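Local structure of lectin (Trichosanthes anguina, 4HR6) at the interface of chains B and A and the interface of chains A and C. The protein binds galactosides through its ricin-type beta-trefoil chain and is a nontoxic three-chain homologue of type II ribosome-inactivating proteins. Coordinates in Å, arbitrary orientation; residue numbers count along the deposited sequence, not the author numbering. Chains: chain A, Lectin; chain B, Lectin; chain C, Lectin.

Contact 1: the interface of chains B and A. Residues chain B 1-3; chain A 6-9.
Strand 2-4 of chain B lies parallel to strand 3-9 of chain A, B:Asn2 bridging A:Thr7 and B:Leu3 bridging A:Leu8, and backbone hydrogen bonds alternate between them. The amide N of A:Thr7 gives to the carbonyl O of B:Ala1 at 3.0 Å, nearly straight with 170° at the hydrogen. B:Leu3 then uses both its polar backbone atoms: its N gives to A:Thr7 O at 3.0 Å, and its O accepts from A:Thr9 N at 2.9 Å. This alternation is the signature of parallel pairing, and it adds a chain B strand beside strand 3-9 of chain A. Among the side chains, B:Leu3 and A:Leu8 lie on one side of the paired strands, where CB of B:Leu3 meets the CD2 methyl of A:Leu8 at 3.8 Å. B:Asn2 and A:Thr7 occupy the opposite side and cross obliquely. With CG of B:Asn2 anti to the backbone N (chi1 178°), the amide reaches over A:Thr7, and its OD1 sits 3.6 Å from the CG2 methyl. The same OD1 is modelled 3.1 Å from A:Thr7 O; both oxygens can only accept, making this a clash and the amide's orientation doubtful.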
loop_
_atom_site.group_PDB
_atom_site.type_symbol
_atom_site.label_atom_id
_atom_site.label_comp_id
_atom_site.label_asym_id
_atom_site.label_seq_id
_atom_site.Cartn_x
_atom_site.Cartn_y
_atom_site.Cartn_z
ATOM N N ALA B 1 -5.201 23.818 8.236
ATOM C CA ALA B 1 -4.257 22.756 8.706
ATOM C C ALA B 1 -2.973 23.389 9.254
ATOM O O ALA B 1 -2.289 24.156 8.563
ATOM C CB ALA B 1 -3.943 21.788 7.583
ATOM N N ASN B 2 -2.671 23.065 10.506
ATOM C CA ASN B 2 -1.608 23.717 11.264
ATOM C C ASN B 2 -0.871 22.666 12.082
ATOM O O ASN B 2 -1.488 21.740 12.596
ATOM C CB ASN B 2 -2.205 24.801 12.178
ATOM C CG ASN B 2 -1.153 25.508 13.048
ATOM O OD1 ASN B 2 -0.022 25.785 12.616
ATOM N ND2 ASN B 2 -1.532 25.810 14.286
ATOM N N LEU B 3 0.446 22.788 12.171
ATOM C CA LEU B 3 1.241 21.888 12.978
ATOM C C LEU B 3 2.131 22.746 13.866
ATOM O O LEU B 3 3.024 23.438 13.374
ATOM C CB LEU B 3 2.054 20.964 12.075
ATOM C CG LEU B 3 2.599 19.600 12.553
ATOM C CD1 LEU B 3 4.108 19.617 12.619
ATOM C CD2 LEU B 3 1.987 19.078 13.857
ATOM N N LEU A 6 -1.138 25.971 4.446
ATOM C CA LEU A 6 -0.747 25.074 5.466
ATOM C C LEU A 6 0.237 25.812 6.349
ATOM O O LEU A 6 1.232 26.338 5.859
ATOM C CB LEU A 6 -0.100 23.929 4.733
ATOM C CG LEU A 6 0.077 22.649 5.456
ATOM C CD1 LEU A 6 -0.118 21.539 4.430
ATOM C CD2 LEU A 6 1.452 22.672 6.080
ATOM N N THR A 7 -0.034 25.857 7.643
ATOM C CA THR A 7 0.825 26.589 8.568
ATOM C C THR A 7 1.656 25.662 9.456
ATOM O O THR A 7 1.170 24.680 9.989
ATOM C CB THR A 7 -0.021 27.538 9.428
ATOM O OG1 THR A 7 -0.741 28.421 8.558
ATOM C CG2 THR A 7 0.847 28.382 10.354
ATOM N N LEU A 8 2.929 25.984 9.605
ATOM C CA LEU A 8 3.801 25.252 10.517
ATOM C C LEU A 8 4.367 26.258 11.491
ATOM O O LEU A 8 4.739 27.351 11.090
ATOM C CB LEU A 8 4.944 24.594 9.760
ATOM C CG LEU A 8 4.560 23.676 8.612
ATOM C CD1 LEU A 8 5.778 23.453 7.736
ATOM C CD2 LEU A 8 4.026 22.359 9.138
ATOM N N THR A 9 4.433 25.886 12.765
ATOM C CA THR A 9 4.919 26.777 13.826
ATOM C C THR A 9 6.028 26.093 14.640
ATOM O O THR A 9 5.846 25.003 15.164
ATOM C CB THR A 9 3.761 27.171 14.744
ATOM O OG1 THR A 9 2.758 27.823 13.963
ATOM C CG2 THR A 9 4.222 28.120 15.864
#

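Contact 2: the interface of chains B and A. Residues chain B 16-17, 20, 24; chain A 4, 6, 25, 114, 118, 197.
B:Val20 (40 Å²) and B:Leu24 (37 Å²), one turn apart on helix 10-24 of chain B, have the most surface hidden in this apolar patch. B:Val20 spreads its two methyls between different elements: CG1 lies 3.5 Å from the hydroxyl OG of A:Ser118 on helix 103-119, while CG2 approaches CD1 of A:Leu6 at 4.1 Å. B:Leu24 is forked in the same manner. Its CD2 packs against the root of the A:Tyr4 side chain, 3.8 Å from ring atom CG, with its own CG over one ring face toward the rim; CD1 meets, also at 3.8 Å, the CE methyl at the end of A:Met25, a chain extended beyond CG. One turn toward the N-terminus from B:Val20, B:Phe16 presents its ring edge to A:Leu6, whose CD2 lies in the ring plane 3.9 Å from CZ. The B:Phe16 chi1 of 168° sets the ring beside B:Val20, whose CG2 lies over the rim of one face. The A:Ser118 hydroxyl is turned back to its own helix, giving a 2.7 Å hydrogen bond from OG to A:Val114 O beside the methyls of B:Val20 and B:Ile17. The packing seats the chain B helix between strand 3-9 and helix 103-119, probably helping the chains hold together as one folded unit.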
loop_
_atom_site.group_PDB
_atom_site.type_symbol
_atom_site.label_atom_id
_atom_site.label_comp_id
_atom_site.label_asym_id
_atom_site.label_seq_id
_atom_site.Cartn_x
_atom_site.Cartn_y
_atom_site.Cartn_z
ATOM N N PHE B 16 -2.647 15.635 12.144
ATOM C CA PHE B 16 -2.315 16.643 11.145
ATOM C C PHE B 16 -2.225 16.044 9.721
ATOM O O PHE B 16 -2.868 16.536 8.817
ATOM C CB PHE B 16 -0.992 17.321 11.540
ATOM C CG PHE B 16 -0.389 18.160 10.466
ATOM C CD1 PHE B 16 -0.917 19.407 10.164
ATOM C CD2 PHE B 16 0.725 17.722 9.782
ATOM C CE1 PHE B 16 -0.347 20.192 9.192
ATOM C CE2 PHE B 16 1.307 18.502 8.802
ATOM C CZ PHE B 16 0.766 19.740 8.504
ATOM N N ILE B 17 -1.448 14.979 9.550
ATOM C CA ILE B 17 -1.346 14.304 8.252
ATOM C C ILE B 17 -2.723 13.806 7.828
ATOM O O ILE B 17 -3.107 13.901 6.651
ATOM C CB ILE B 17 -0.350 13.139 8.280
ATOM C CG1 ILE B 17 1.078 13.646 8.518
ATOM C CG2 ILE B 17 -0.434 12.314 6.988
ATOM C CD1 ILE B 17 1.644 14.558 7.441
ATOM N N VAL B 20 -4.620 16.750 6.381
ATOM C CA VAL B 20 -4.135 17.116 5.058
ATOM C C VAL B 20 -4.757 16.172 4.015
ATOM O O VAL B 20 -5.323 16.642 3.037
ATOM C CB VAL B 20 -2.608 17.110 4.985
ATOM C CG1 VAL B 20 -2.113 17.206 3.544
ATOM C CG2 VAL B 20 -2.052 18.250 5.809
ATOM N N LEU B 24 -7.321 17.229 0.907
ATOM C CA LEU B 24 -6.788 17.144 -0.467
ATOM C C LEU B 24 -7.384 16.004 -1.320
ATOM O O LEU B 24 -7.444 16.116 -2.553
ATOM C CB LEU B 24 -5.272 17.004 -0.438
ATOM C CG LEU B 24 -4.497 18.229 0.052
ATOM C CD1 LEU B 24 -3.011 17.928 0.001
ATOM C CD2 LEU B 24 -4.820 19.459 -0.773
ATOM N N TYR A 4 -3.638 25.137 -1.700
ATOM C CA TYR A 4 -3.958 24.780 -0.327
ATOM C C TYR A 4 -2.883 25.374 0.586
ATOM O O TYR A 4 -1.686 25.271 0.291
ATOM C CB TYR A 4 -3.979 23.268 -0.227
ATOM C CG TYR A 4 -4.328 22.690 1.111
ATOM C CD1 TYR A 4 -5.574 22.900 1.692
ATOM C CD2 TYR A 4 -3.421 21.876 1.781
ATOM C CE1 TYR A 4 -5.893 22.322 2.921
ATOM C CE2 TYR A 4 -3.732 21.302 2.993
ATOM C CZ TYR A 4 -4.961 21.521 3.560
ATOM O OH TYR A 4 -5.222 20.924 4.777
ATOM N N LEU A 6 -1.138 25.971 4.446
ATOM C CA LEU A 6 -0.747 25.074 5.466
ATOM C C LEU A 6 0.237 25.812 6.349
ATOM O O LEU A 6 1.232 26.338 5.859
ATOM C CB LEU A 6 -0.100 23.929 4.733
ATOM C CG LEU A 6 0.077 22.649 5.456
ATOM C CD1 LEU A 6 -0.118 21.539 4.430
ATOM C CD2 LEU A 6 1.452 22.672 6.080
ATOM N N MET A 25 0.365 18.407 -6.365
ATOM C CA MET A 25 0.788 18.253 -4.987
ATOM C C MET A 25 2.264 18.600 -4.766
ATOM O O MET A 25 3.041 17.800 -4.239
ATOM C CB MET A 25 0.450 16.857 -4.442
ATOM C CG MET A 25 0.143 16.914 -2.939
ATOM S SD MET A 25 -0.162 15.308 -2.211
ATOM C CE MET A 25 0.055 15.714 -0.479
ATOM N N VAL A 114 6.073 16.461 5.499
ATOM C CA VAL A 114 4.677 16.884 5.392
ATOM C C VAL A 114 4.000 16.330 4.133
ATOM O O VAL A 114 2.987 15.628 4.219
ATOM C CB VAL A 114 4.563 18.424 5.418
ATOM C CG1 VAL A 114 3.122 18.843 5.227
ATOM C CG2 VAL A 114 5.093 18.971 6.738
ATOM N N SER A 118 2.181 12.549 3.642
ATOM C CA SER A 118 0.756 12.525 3.330
ATOM C C SER A 118 0.444 11.535 2.209
ATOM O O SER A 118 -0.650 11.000 2.137
ATOM C CB SER A 118 0.255 13.916 2.940
ATOM O OG SER A 118 0.373 14.826 4.035
ATOM N N LEU A 197 -2.773 8.951 -1.251
ATOM C CA LEU A 197 -3.265 9.949 -2.193
ATOM C C LEU A 197 -2.664 9.655 -3.550
ATOM O O LEU A 197 -1.498 9.297 -3.632
ATOM C CB LEU A 197 -2.831 11.348 -1.773
ATOM C CG LEU A 197 -3.487 11.975 -0.550
ATOM C CD1 LEU A 197 -2.821 13.310 -0.250
ATOM C CD2 LEU A 197 -4.983 12.150 -0.704
#

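Contact 3: the interface of chains A and C. Residues chain A 182, 184, 188; chain C 130, 132-134.
Hydrogen bonds join A:Asp184 and A:Tyr188 to consecutive backbone groups of chain C. The carboxylate OD2 of A:Asp184 accepts from C:Asn133 N at 2.8 Å; the bond is fairly straight, 164° at the hydrogen, and arrives on the syn side somewhat out of the carboxylate plane. The phenol OH of A:Tyr188 serves both polar backbone atoms of one residue, accepting from C:Tyr134 N at 2.8 Å and giving to C:Tyr134 O at 2.9 Å. The first of these is bent, 139° at the hydrogen, as might be expected when one hydroxyl spans an N and an O of the same residue. A second-shell bond reinforces the acceptor: NH1 of C:Arg130 gives to C:Tyr134 O at 2.7 Å, reaching it from the opposite face to the phenol. The bend of the arginine at chi3 (-68°) turns its guanidinium toward that oxygen. Apolar contacts flank the polar links. CE2 of A:Tyr188 lies 3.7 Å from CB of C:Tyr134 and 3.9 Å from CD of C:Arg130, and the two tyrosine side chains cross at about a right angle. Reading backbone groups at C:Asn133 and C:Tyr134, the site helps tie the RIP-like chain A to the lectin chain C.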
loop_
_atom_site.group_PDB
_atom_site.type_symbol
_atom_site.label_atom_id
_atom_site.label_comp_id
_atom_site.label_asym_id
_atom_site.label_seq_id
_atom_site.Cartn_x
_atom_site.Cartn_y
_atom_site.Cartn_z
ATOM N N GLU A 182 9.977 -5.809 -7.462
ATOM C CA GLU A 182 9.316 -5.371 -8.685
ATOM C C GLU A 182 7.819 -5.635 -8.581
ATOM O O GLU A 182 7.390 -6.771 -8.481
ATOM C CB GLU A 182 9.902 -6.104 -9.886
ATOM C CG GLU A 182 11.388 -5.862 -10.092
ATOM C CD GLU A 182 12.012 -6.766 -11.150
ATOM O OE1 GLU A 182 11.272 -7.497 -11.849
ATOM O OE2 GLU A 182 13.258 -6.747 -11.277
ATOM N N ASP A 184 4.026 -5.302 -10.196
ATOM C CA ASP A 184 3.378 -5.240 -11.498
ATOM C C ASP A 184 1.864 -5.345 -11.405
ATOM O O ASP A 184 1.205 -5.586 -12.404
ATOM C CB ASP A 184 3.946 -6.338 -12.404
ATOM C CG ASP A 184 3.519 -7.732 -11.983
ATOM O OD1 ASP A 184 3.205 -8.544 -12.885
ATOM O OD2 ASP A 184 3.472 -8.009 -10.758
ATOM N N TYR A 188 -0.517 -6.036 -4.025
ATOM C CA TYR A 188 0.578 -5.992 -3.065
ATOM C C TYR A 188 0.231 -4.975 -1.978
ATOM O O TYR A 188 -0.204 -3.856 -2.285
ATOM C CB TYR A 188 1.880 -5.606 -3.741
ATOM C CG TYR A 188 2.388 -6.647 -4.701
ATOM C CD1 TYR A 188 1.912 -6.700 -6.007
ATOM C CD2 TYR A 188 3.351 -7.575 -4.314
ATOM C CE1 TYR A 188 2.370 -7.647 -6.898
ATOM C CE2 TYR A 188 3.806 -8.536 -5.195
ATOM C CZ TYR A 188 3.313 -8.565 -6.494
ATOM O OH TYR A 188 3.751 -9.504 -7.406
ATOM N N ARG C 130 -2.514 -14.350 -5.329
ATOM C CA ARG C 130 -1.833 -13.129 -5.725
ATOM C C ARG C 130 -1.480 -13.179 -7.213
ATOM O O ARG C 130 -0.621 -13.978 -7.642
ATOM C CB ARG C 130 -0.536 -12.943 -4.942
ATOM C CG ARG C 130 0.188 -11.648 -5.289
ATOM C CD ARG C 130 1.639 -11.699 -4.838
ATOM N NE ARG C 130 1.759 -11.693 -3.381
ATOM C CZ ARG C 130 2.890 -11.897 -2.717
ATOM N NH1 ARG C 130 4.022 -12.141 -3.366
ATOM N NH2 ARG C 130 2.883 -11.885 -1.383
ATOM N N GLY C 132 0.505 -11.466 -9.868
ATOM C CA GLY C 132 1.653 -10.601 -9.825
ATOM C C GLY C 132 2.914 -11.407 -9.960
ATOM O O GLY C 132 2.930 -12.609 -9.684
ATOM N N ASN C 133 3.981 -10.741 -10.373
ATOM C CA ASN C 133 5.195 -11.425 -10.768
ATOM C C ASN C 133 6.153 -11.623 -9.611
ATOM O O ASN C 133 7.072 -12.442 -9.695
ATOM C CB ASN C 133 5.886 -10.661 -11.889
ATOM C CG ASN C 133 6.972 -11.482 -12.560
ATOM O OD1 ASN C 133 6.752 -12.640 -12.923
ATOM N ND2 ASN C 133 8.156 -10.896 -12.710
ATOM N N TYR C 134 5.952 -10.879 -8.527
ATOM C CA TYR C 134 6.744 -11.094 -7.318
ATOM C C TYR C 134 5.982 -12.084 -6.443
ATOM O O TYR C 134 4.929 -11.743 -5.902
ATOM C CB TYR C 134 6.974 -9.770 -6.595
ATOM C CG TYR C 134 7.936 -9.834 -5.451
ATOM C CD1 TYR C 134 9.298 -9.713 -5.663
ATOM C CD2 TYR C 134 7.481 -10.005 -4.149
ATOM C CE1 TYR C 134 10.186 -9.761 -4.606
ATOM C CE2 TYR C 134 8.359 -10.064 -3.091
ATOM C CZ TYR C 134 9.699 -9.938 -3.322
ATOM O OH TYR C 134 10.560 -9.987 -2.264
#

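Contact 1 and contact 2 are neighbours, with C-alpha centres about 10 Å apart. Both use strand 3-9 of chain A and share A:Leu6, so strand pairing and helix packing hold chain B to the same element in two different ways. Contact 3 is remote, its C-alpha centre about 38 Å from that of contact 1 and about 29 Å from that of contact 2, and involves a later part of chain A, strand 180-185 and A:Tyr188. In these contacts chain B appears to be built into the fold of chain A, whereas chain C seems to dock on another part of it, consistent with a three-chain RIP homologue.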